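Long-range contacts in Crh-like protein 5 (Neosartorya fumigata, PDB 6IBU), which cleaves chitin and transfers it to 1,6-beta-glucan or other chitin chains, cross-linking polysaccharides in the fungal cell wall and septa: residues E98-V103 / Q112-G117; A54-A59 / D190-K195. One frame throughout, in Å; residues are numbered along the deposited sequence.

Contact 1: residues E98-V103 / Q112-G117; sequences EVDWEV and QTNYFG
Glu98 pairs with Phe116 where the antiparallel hairpin of strands 98-105 and 110-116 begins, its N donating to Phe116 O at 2.8 Å and its own O accepting from Phe116 N. Its side chain lies beside that of Phe116, pointing the same way; OE2 comes to the ring edge at CD2, 3.8 Å away, with the carboxylate and ring planes nearly perpendicular (87°). Val99, on the other sheet face, sits opposite Tyr115 in a non-hydrogen-bonded pair and packs on strands 140-146 and 150-155, which belong to the second sheet of the GH16 beta-sandwich. At Asp100 the chain returns to a hydrogen-bonded pair, with Asn114. A chi1 of 70° sets the carboxyl carbon CG between the backbone N and carbonyl carbon, and OD1 rests 3.4 Å from Asn114 CB. Trp101 stands alongside Thr113, whose methyl CG2 meets ring atom CZ3 obliquely at 3.6 Å; Tyr142 and Trp153 make edge-to-face contacts with the indole. At Glu102, which binds chitin, the next hydrogen-bonded pair forms with Gln112, whose N gives Glu102 O an almost straight bond (2.8 Å, 171° at the hydrogen); Glu102 OE1 is hydrogen-bonded to Ser88 OG. The backbone pairing fixes the three acids of the EVDWE sequence, a GH16 active-site signature, on one face. Glu98 OE1 and Glu102 OE2 are 5.7 Å apart, consistent with a probable nucleophile and proton donor of a retaining glycosidase. Between them, Asp100 has OD2 2.5 Å from Glu98 OE2 and OD1 3.0 Å from Glu102 OE2, placed to influence both.

Contact 2: residues A54-A59 / D190-K195; sequences AKQGDA and DPSNPK
An Asx turn in the loop after strand 179-187 supplies the carboxylate that bridges to the loop before strand 61-64: Gln56 NE2 donates to Asp190 OD1 at 2.8 Å. The donor arrives on the syn side of OD1, well out of the carboxylate plane (32°). Gln56 reaches it with a fully extended chain, CG lying anti to the backbone N (chi1 -178°), and the two side chains cross at about a right angle. On the way, Gln56 CG passes 3.5 Å from Asp190 OD2. The same OD1 takes the Ser192 N on its anti side at 2.9 Å, the bond that defines the Asx turn, so one oxygen is gripped by two donors while it spans the loops. This turn overlaps a type I beta turn from Asp190 to Asn193, just ahead of helix 195-201, for which Pro194 is the N-cap residue. The partner loop contains a type II turn from Lys55 to Asp58, with Gly57 at positive phi, and Asp58 OD2 reaches back to accept from Ala54 N at 3.0 Å, while Asp58 OD1 forms a salt bridge with Lys55 NZ at 3.1 Å. Gly57 N, in the same turn, donates to a water at 2.8 Å, which in turn donates to Asp190 OD2, so that the second carboxylate oxygen is reached through solvent. Tyr207 touches both Gln56 and Asp190, and the side chain of Asp190 lies about 7 Å from those of the chitin-binding residues Trp186 and Thr197.

The segments follow one another as 54-59, 98-103, 112-117 and 190-195, so contact 2 brackets contact 1 along the chain. Their centres lie 20 Å apart and their nearest atoms about 11 Å, without touching. Both lie in the GH16 domain; contact 1 pairs two strands of its seven-stranded antiparallel sheet, whereas contact 2 joins loops leading into 61-64 and out of 179-187, themselves neighbours in that sheet. Strand 85-93 separates 179-187 from 98-105. Strand 179-187, which carries the chitin-binding residues Arg182 and Trp186, thus connects the two regions: a buried hairpin carrying the probable catalytic acids and a surface bridge near the substrate site.

Contact 1: residues E98-V103 / Q112-G117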
loop_
_atom_site.group_PDB
_atom_site.type_symbol
_atom_site.label_atom_id
_atom_site.label_comp_id
_atom_site.label_asym_id
_atom_site.label_seq_id
_atom_site.Cartn_x
_atom_site.Cartn_y
_atom_site.Cartn_z
ATOM N N GLU A 98 4.742 2.556 7.440
ATOM C CA GLU A 98 4.346 2.061 6.125
ATOM C C GLU A 98 4.493 0.556 6.045
ATOM O O GLU A 98 5.471 0.042 6.526
ATOM C CB GLU A 98 5.224 2.723 5.085
ATOM C CG GLU A 98 4.531 2.860 3.765
ATOM C CD GLU A 98 5.213 2.083 2.660
ATOM O OE1 GLU A 98 5.514 2.701 1.609
ATOM O OE2 GLU A 98 5.477 0.866 2.851
ATOM N N VAL A 99 3.530 -0.084 5.401
ATOM C CA VAL A 99 3.530 -1.527 5.070
ATOM C C VAL A 99 3.084 -1.616 3.616
ATOM O O VAL A 99 2.089 -0.955 3.263
ATOM C CB VAL A 99 2.588 -2.307 6.001
ATOM C CG1 VAL A 99 2.501 -3.759 5.593
ATOM C CG2 VAL A 99 3.014 -2.169 7.451
ATOM N N ASP A 100 3.765 -2.409 2.802
ATOM C CA ASP A 100 3.388 -2.465 1.381
ATOM C C ASP A 100 3.682 -3.827 0.760
ATOM O O ASP A 100 4.451 -4.649 1.335
ATOM C CB ASP A 100 4.008 -1.318 0.590
ATOM C CG ASP A 100 5.496 -1.421 0.401
ATOM O OD1 ASP A 100 5.922 -2.285 -0.373
ATOM O OD2 ASP A 100 6.235 -0.587 0.996
ATOM N N TRP A 101 2.999 -4.025 -0.367
ATOM C CA TRP A 101 3.259 -5.055 -1.393
ATOM C C TRP A 101 3.774 -4.336 -2.637
ATOM O O TRP A 101 3.252 -3.264 -2.939
ATOM C CB TRP A 101 1.972 -5.819 -1.712
ATOM C CG TRP A 101 1.268 -6.539 -0.604
ATOM C CD1 TRP A 101 0.197 -6.109 0.115
ATOM C CD2 TRP A 101 1.487 -7.900 -0.197
ATOM N NE1 TRP A 101 -0.231 -7.075 0.980
ATOM C CE2 TRP A 101 0.534 -8.199 0.802
ATOM C CE3 TRP A 101 2.416 -8.880 -0.549
ATOM C CZ2 TRP A 101 0.482 -9.447 1.432
ATOM C CZ3 TRP A 101 2.366 -10.108 0.067
ATOM C CH2 TRP A 101 1.402 -10.390 1.035
ATOM N N GLU A 102 4.791 -4.868 -3.308
ATOM C CA GLU A 102 5.218 -4.361 -4.638
ATOM C C GLU A 102 5.294 -5.547 -5.594
ATOM O O GLU A 102 6.010 -6.480 -5.294
ATOM C CB GLU A 102 6.576 -3.668 -4.570
ATOM C CG GLU A 102 6.669 -2.577 -3.518
ATOM C CD GLU A 102 5.807 -1.360 -3.813
ATOM O OE1 GLU A 102 5.713 -0.957 -4.979
ATOM O OE2 GLU A 102 5.201 -0.834 -2.876
ATOM N N VAL A 103 4.579 -5.517 -6.710
ATOM C CA VAL A 103 4.826 -6.476 -7.817
ATOM C C VAL A 103 5.607 -5.750 -8.922
ATOM O O VAL A 103 5.352 -4.577 -9.179
ATOM C CB VAL A 103 3.517 -7.104 -8.334
ATOM C CG1 VAL A 103 3.782 -8.050 -9.483
ATOM C CG2 VAL A 103 2.776 -7.833 -7.229
ATOM N N GLN A 112 7.187 -8.442 -3.671
ATOM C CA GLN A 112 8.064 -7.954 -2.585
ATOM C C GLN A 112 7.181 -7.492 -1.427
ATOM O O GLN A 112 6.138 -6.906 -1.669
ATOM C CB GLN A 112 9.016 -6.872 -3.079
ATOM C CG GLN A 112 10.146 -6.667 -2.087
ATOM C CD GLN A 112 10.985 -5.453 -2.364
ATOM O OE1 GLN A 112 12.202 -5.499 -2.227
ATOM N NE2 GLN A 112 10.347 -4.364 -2.753
ATOM N N THR A 113 7.578 -7.813 -0.209
ATOM C CA THR A 113 6.940 -7.270 1.009
ATOM C C THR A 113 7.865 -6.209 1.571
ATOM O O THR A 113 9.064 -6.302 1.410
ATOM C CB THR A 113 6.606 -8.342 2.050
ATOM O OG1 THR A 113 7.796 -9.020 2.453
ATOM C CG2 THR A 113 5.552 -9.326 1.579
ATOM N N ASN A 114 7.315 -5.216 2.214
ATOM C CA ASN A 114 8.159 -4.130 2.742
ATOM C C ASN A 114 7.475 -3.389 3.877
ATOM O O ASN A 114 6.248 -3.410 3.973
ATOM C CB ASN A 114 8.473 -3.134 1.648
ATOM C CG ASN A 114 9.956 -2.919 1.552
ATOM O OD1 ASN A 114 10.584 -2.424 2.481
ATOM N ND2 ASN A 114 10.516 -3.355 0.440
ATOM N N TYR A 115 8.268 -2.718 4.686
ATOM C CA TYR A 115 7.739 -1.809 5.718
ATOM C C TYR A 115 8.805 -0.758 5.990
ATOM O O TYR A 115 9.986 -1.010 5.713
ATOM C CB TYR A 115 7.331 -2.593 6.962
ATOM C CG TYR A 115 8.473 -2.890 7.894
ATOM C CD1 TYR A 115 9.297 -3.983 7.694
ATOM C CD2 TYR A 115 8.746 -2.040 8.946
ATOM C CE1 TYR A 115 10.357 -4.236 8.543
ATOM C CE2 TYR A 115 9.792 -2.284 9.819
ATOM C CZ TYR A 115 10.589 -3.390 9.615
ATOM O OH TYR A 115 11.624 -3.622 10.453
ATOM N N PHE A 116 8.346 0.396 6.463
ATOM C CA PHE A 116 9.154 1.505 7.017
ATOM C C PHE A 116 8.521 1.876 8.354
ATOM O O PHE A 116 7.288 1.819 8.480
ATOM C CB PHE A 116 9.173 2.703 6.063
ATOM C CG PHE A 116 9.777 2.358 4.729
ATOM C CD1 PHE A 116 11.152 2.351 4.570
ATOM C CD2 PHE A 116 8.988 1.957 3.659
ATOM C CE1 PHE A 116 11.721 2.058 3.339
ATOM C CE2 PHE A 116 9.563 1.593 2.452
ATOM C CZ PHE A 116 10.928 1.652 2.289
ATOM N N GLY A 117 9.362 2.202 9.326
ATOM C CA GLY A 117 8.976 2.922 10.549
ATOM C C GLY A 117 9.372 4.374 10.422
ATOM O O GLY A 117 10.545 4.639 10.179
#

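Contact 2: residues A54-A59 / D190-K195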
loop_
_atom_site.group_PDB
_atom_site.type_symbol
_atom_site.label_atom_id
_atom_site.label_comp_id
_atom_site.label_asym_id
_atom_site.label_seq_id
_atom_site.Cartn_x
_atom_site.Cartn_y
_atom_site.Cartn_z
ATOM N N ALA A 54 0.617 3.939 -19.470
ATOM C CA ALA A 54 0.611 3.976 -20.956
ATOM C C ALA A 54 1.742 4.866 -21.470
ATOM O O ALA A 54 2.263 4.556 -22.549
ATOM C CB ALA A 54 -0.720 4.440 -21.494
ATOM N N LYS A 55 2.095 5.930 -20.751
ATOM C CA LYS A 55 3.159 6.858 -21.187
ATOM C C LYS A 55 3.932 7.337 -19.963
ATOM O O LYS A 55 3.442 7.176 -18.834
ATOM C CB LYS A 55 2.560 8.031 -21.964
ATOM C CG LYS A 55 1.749 9.020 -21.134
ATOM C CD LYS A 55 0.561 9.600 -21.911
ATOM C CE LYS A 55 -0.329 10.523 -21.099
ATOM N NZ LYS A 55 -1.355 9.778 -20.322
ATOM N N GLN A 56 5.106 7.909 -20.197
ATOM C CA GLN A 56 5.997 8.378 -19.122
ATOM C C GLN A 56 5.201 9.367 -18.268
ATOM O O GLN A 56 4.407 10.135 -18.835
ATOM C CB GLN A 56 7.272 8.978 -19.706
ATOM C CG GLN A 56 8.260 9.438 -18.642
ATOM C CD GLN A 56 9.555 9.957 -19.224
ATOM O OE1 GLN A 56 9.617 10.415 -20.359
ATOM N NE2 GLN A 56 10.613 9.919 -18.436
ATOM N N GLY A 57 5.395 9.318 -16.949
ATOM C CA GLY A 57 4.687 10.172 -15.982
ATOM C C GLY A 57 3.364 9.580 -15.521
ATOM O O GLY A 57 2.832 10.132 -14.552
ATOM N N ASP A 58 2.863 8.503 -16.149
ATOM C CA ASP A 58 1.604 7.810 -15.749
ATOM C C ASP A 58 1.823 7.062 -14.432
ATOM O O ASP A 58 2.652 6.140 -14.397
ATOM C CB ASP A 58 1.099 6.800 -16.784
ATOM C CG ASP A 58 0.222 7.418 -17.856
ATOM O OD1 ASP A 58 0.134 8.672 -17.881
ATOM O OD2 ASP A 58 -0.363 6.640 -18.664
ATOM N N ALA A 59 1.117 7.476 -13.386
ATOM C CA ALA A 59 1.199 6.901 -12.032
ATOM C C ALA A 59 -0.197 6.950 -11.423
ATOM O O ALA A 59 -0.435 7.579 -10.394
ATOM C CB ALA A 59 2.209 7.670 -11.225
ATOM N N ASP A 190 11.123 4.071 -15.229
ATOM C CA ASP A 190 11.156 5.403 -15.880
ATOM C C ASP A 190 12.620 5.786 -16.058
ATOM O O ASP A 190 13.372 5.734 -15.091
ATOM C CB ASP A 190 10.417 6.411 -15.001
ATOM C CG ASP A 190 10.178 7.774 -15.622
ATOM O OD1 ASP A 190 11.142 8.315 -16.199
ATOM O OD2 ASP A 190 9.035 8.307 -15.449
ATOM N N PRO A 191 13.084 6.145 -17.277
ATOM C CA PRO A 191 14.478 6.549 -17.479
ATOM C C PRO A 191 14.931 7.701 -16.565
ATOM O O PRO A 191 16.084 7.767 -16.201
ATOM C CB PRO A 191 14.525 7.002 -18.941
ATOM C CG PRO A 191 13.352 6.322 -19.601
ATOM C CD PRO A 191 12.307 6.164 -18.520
ATOM N N SER A 192 13.995 8.559 -16.165
ATOM C CA SER A 192 14.264 9.709 -15.270
ATOM C C SER A 192 14.468 9.254 -13.820
ATOM O O SER A 192 14.799 10.107 -12.994
ATOM C CB SER A 192 13.173 10.732 -15.380
ATOM O OG SER A 192 12.204 10.548 -14.365
ATOM N N ASN A 193 14.277 7.981 -13.490
ATOM C CA ASN A 193 14.428 7.515 -12.088
ATOM C C ASN A 193 15.900 7.245 -11.802
ATOM O O ASN A 193 16.682 7.006 -12.722
ATOM C CB ASN A 193 13.591 6.269 -11.812
ATOM C CG ASN A 193 12.106 6.539 -11.755
ATOM O OD1 ASN A 193 11.667 7.685 -11.735
ATOM N ND2 ASN A 193 11.324 5.473 -11.729
ATOM N N PRO A 194 16.313 7.229 -10.516
ATOM C CA PRO A 194 17.653 6.788 -10.150
ATOM C C PRO A 194 17.924 5.374 -10.687
ATOM O O PRO A 194 17.006 4.593 -10.707
ATOM C CB PRO A 194 17.652 6.766 -8.612
ATOM C CG PRO A 194 16.477 7.634 -8.196
ATOM C CD PRO A 194 15.500 7.597 -9.348
ATOM N N LYS A 195 19.178 5.087 -11.047
ATOM C CA LYS A 195 19.661 3.756 -11.498
ATOM C C LYS A 195 19.181 2.678 -10.517
ATOM O O LYS A 195 18.733 1.629 -10.984
ATOM C CB LYS A 195 21.192 3.718 -11.588
ATOM C CG LYS A 195 21.827 4.688 -12.581
ATOM C CD LYS A 195 23.354 4.621 -12.617
ATOM C CE LYS A 195 24.005 4.861 -11.266
ATOM N NZ LYS A 195 25.483 4.815 -11.351
HETATM O O HOH W 1 6.793 7.213 -15.804
#